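Local coordinates for MSM0273 (Mycobacterium smegmatis, PDB 5L37), which forms a pentamer in the shell of the RMM bacterial microcompartment, probably capping its vertices, at residues E48-Q54 / A71-I77. Residues are numbered along the deposited sequence; the frame is centred on the assembly and turned at random.
Sequences EHVLIAQ and ALIIGSI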
loop_
_atom_site.group_PDB
_atom_site.type_symbol
_atom_site.label_atom_id
_atom_site.label_comp_id
_atom_site.label_asym_id
_atom_site.label_seq_id
_atom_site.Cartn_x
_atom_site.Cartn_y
_atom_site.Cartn_z
ATOM N N GLU C 48 -13.843 -20.627 7.508
ATOM C CA GLU C 48 -14.761 -19.713 6.847
ATOM C C GLU C 48 -14.094 -18.914 5.729
ATOM O O GLU C 48 -12.942 -18.498 5.825
ATOM C CB GLU C 48 -15.331 -18.737 7.862
ATOM C CG GLU C 48 -16.372 -17.807 7.329
ATOM C CD GLU C 48 -16.999 -16.991 8.450
ATOM O OE1 GLU C 48 -16.823 -17.360 9.639
ATOM O OE2 GLU C 48 -17.644 -15.965 8.145
ATOM N N HIS C 49 -14.822 -18.722 4.647
ATOM C CA HIS C 49 -14.329 -17.913 3.557
ATOM C C HIS C 49 -14.745 -16.472 3.741
ATOM O O HIS C 49 -15.939 -16.185 3.853
ATOM C CB HIS C 49 -14.850 -18.455 2.227
ATOM C CG HIS C 49 -14.514 -19.892 2.030
ATOM N ND1 HIS C 49 -13.230 -20.329 1.834
ATOM C CD2 HIS C 49 -15.301 -20.997 2.016
ATOM C CE1 HIS C 49 -13.227 -21.651 1.739
ATOM N NE2 HIS C 49 -14.473 -22.076 1.830
ATOM N N VAL C 50 -13.764 -15.573 3.731
ATOM C CA VAL C 50 -14.013 -14.182 4.103
ATOM C C VAL C 50 -13.409 -13.230 3.076
ATOM O O VAL C 50 -12.580 -13.620 2.261
ATOM C CB VAL C 50 -13.430 -13.842 5.490
ATOM C CG1 VAL C 50 -14.127 -14.675 6.590
ATOM C CG2 VAL C 50 -11.949 -14.129 5.524
ATOM N N LEU C 51 -13.838 -11.979 3.157
ATOM C CA LEU C 51 -13.382 -10.887 2.311
ATOM C C LEU C 51 -12.567 -9.931 3.185
ATOM O O LEU C 51 -13.042 -9.541 4.245
ATOM C CB LEU C 51 -14.602 -10.172 1.730
ATOM C CG LEU C 51 -14.380 -9.122 0.665
ATOM C CD1 LEU C 51 -13.668 -9.834 -0.551
ATOM C CD2 LEU C 51 -15.744 -8.520 0.315
ATOM N N ILE C 52 -11.352 -9.591 2.764
ATOM C CA ILE C 52 -10.437 -8.760 3.549
ATOM C C ILE C 52 -10.122 -7.467 2.841
ATOM O O ILE C 52 -9.852 -7.483 1.619
ATOM C CB ILE C 52 -9.126 -9.509 3.817
ATOM C CG1 ILE C 52 -9.511 -10.671 4.764
ATOM C CG2 ILE C 52 -8.087 -8.581 4.462
ATOM C CD1 ILE C 52 -8.423 -11.618 4.934
ATOM N N ALA C 53 -10.115 -6.370 3.592
ATOM C CA ALA C 53 -9.565 -5.088 3.082
ATOM C C ALA C 53 -8.260 -4.777 3.786
ATOM O O ALA C 53 -8.092 -5.117 4.967
ATOM C CB ALA C 53 -10.550 -3.950 3.300
ATOM N N GLN C 54 -7.321 -4.162 3.052
ATOM C CA GLN C 54 -5.967 -3.928 3.595
ATOM C C GLN C 54 -5.584 -2.466 3.583
ATOM O O GLN C 54 -6.133 -1.651 2.812
ATOM C CB GLN C 54 -4.949 -4.700 2.767
ATOM C CG GLN C 54 -5.143 -6.216 2.841
ATOM C CD GLN C 54 -4.142 -6.915 1.962
ATOM O OE1 GLN C 54 -4.384 -7.143 0.782
ATOM N NE2 GLN C 54 -2.968 -7.186 2.518
ATOM N N ALA C 71 -5.277 -4.812 8.175
ATOM C CA ALA C 71 -6.058 -5.853 7.478
ATOM C C ALA C 71 -7.290 -6.162 8.295
ATOM O O ALA C 71 -7.174 -6.346 9.511
ATOM C CB ALA C 71 -5.208 -7.127 7.292
ATOM N N LEU C 72 -8.451 -6.130 7.655
ATOM C CA LEU C 72 -9.745 -6.252 8.349
ATOM C C LEU C 72 -10.635 -7.147 7.535
ATOM O O LEU C 72 -10.801 -6.945 6.345
ATOM C CB LEU C 72 -10.414 -4.874 8.517
ATOM C CG LEU C 72 -11.800 -4.850 9.169
ATOM C CD1 LEU C 72 -11.735 -5.318 10.662
ATOM C CD2 LEU C 72 -12.319 -3.424 9.077
ATOM N N ILE C 73 -11.239 -8.131 8.203
ATOM C CA ILE C 73 -12.284 -8.915 7.552
ATOM C C ILE C 73 -13.561 -8.097 7.457
ATOM O O ILE C 73 -14.075 -7.605 8.471
ATOM C CB ILE C 73 -12.488 -10.225 8.336
ATOM C CG1 ILE C 73 -11.309 -11.170 8.039
ATOM C CG2 ILE C 73 -13.857 -10.865 7.963
ATOM C CD1 ILE C 73 -11.169 -12.352 9.114
ATOM N N ILE C 74 -14.070 -7.907 6.239
ATOM C CA ILE C 74 -15.242 -7.045 6.102
ATOM C C ILE C 74 -16.519 -7.840 5.850
ATOM O O ILE C 74 -17.595 -7.249 5.827
ATOM C CB ILE C 74 -15.059 -5.926 4.991
ATOM C CG1 ILE C 74 -14.895 -6.541 3.631
ATOM C CG2 ILE C 74 -13.868 -5.024 5.323
ATOM C CD1 ILE C 74 -14.921 -5.455 2.513
ATOM N N GLY C 75 -16.419 -9.155 5.635
ATOM C CA GLY C 75 -17.650 -9.944 5.468
ATOM C C GLY C 75 -17.323 -11.390 5.124
ATOM O O GLY C 75 -16.156 -11.731 4.850
ATOM N N SER C 76 -18.330 -12.250 5.166
ATOM C CA SER C 76 -18.120 -13.622 4.696
ATOM C C SER C 76 -18.644 -13.741 3.289
ATOM O O SER C 76 -19.447 -12.913 2.844
ATOM C CB SER C 76 -18.745 -14.674 5.631
ATOM O OG SER C 76 -20.116 -14.501 5.668
ATOM N N ILE C 77 -18.140 -14.727 2.551
ATOM C CA ILE C 77 -18.492 -14.877 1.137
ATOM C C ILE C 77 -19.660 -15.853 0.999
ATOM O O ILE C 77 -19.589 -17.020 1.440
ATOM C CB ILE C 77 -17.290 -15.378 0.349
ATOM C CG1 ILE C 77 -16.144 -14.358 0.516
ATOM C CG2 ILE C 77 -17.618 -15.612 -1.110
ATOM C CD1 ILE C 77 -14.868 -14.831 -0.002
#
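Leu51 O receives Ile74 N at 2.8 Å, the donor N lying nearly on the line of the C=O bond (C=O...N 162°). Leu51 N turns instead to Gly75 O, 2.9 Å away, so one residue of 48-54 faces two of 71-77: a beta bulge in the antiparallel pairing of the last two strands of the OB-type barrel. On the Ala71 side of the bulge the ladder is regular, since Ala53 and Leu72 exchange both N-H...O bonds. Backbone hydrogen bonds between Phe39 and both Ala71 and Ile73 join strand 71-76 to strand 35-40 and close the barrel.

Val50, Ile52 and Ile73 point into the barrel. Ile73 sits astride the two others: its CG1 lies 3.8 Å from Ile52 CG1, while its CG2 meets Val50 CB at 3.9 Å. Leu25, Val27 and Ala38 continue this apolar core.

Leu51 and Ala53 point to the opposite face, and Ile74 lies against both; its CG1 stands between its own backbone N and carbonyl carbon (chi1 64°). With the chain extended beyond CG1, CD1 crosses the Leu51 side chain obliquely, 3.9 Å from Leu51 CD2, while CG2 comes within 4.0 Å of Ala53 CB. The patch belongs to the pentamer interface, where Ile37 of a neighbouring subunit packs on Leu51 and Ile16 of that subunit on Ile74.

On the Ile77 side, Ile77 N reaches His49 O at 2.9 Å, well out of the carbonyl plane (33°), while His49 ND1 is hydrogen-bonded to Thr5. The Ile77 side chain points toward the 48-54 backbone and lies over it, its CD1 3.4 Å from Val50 O.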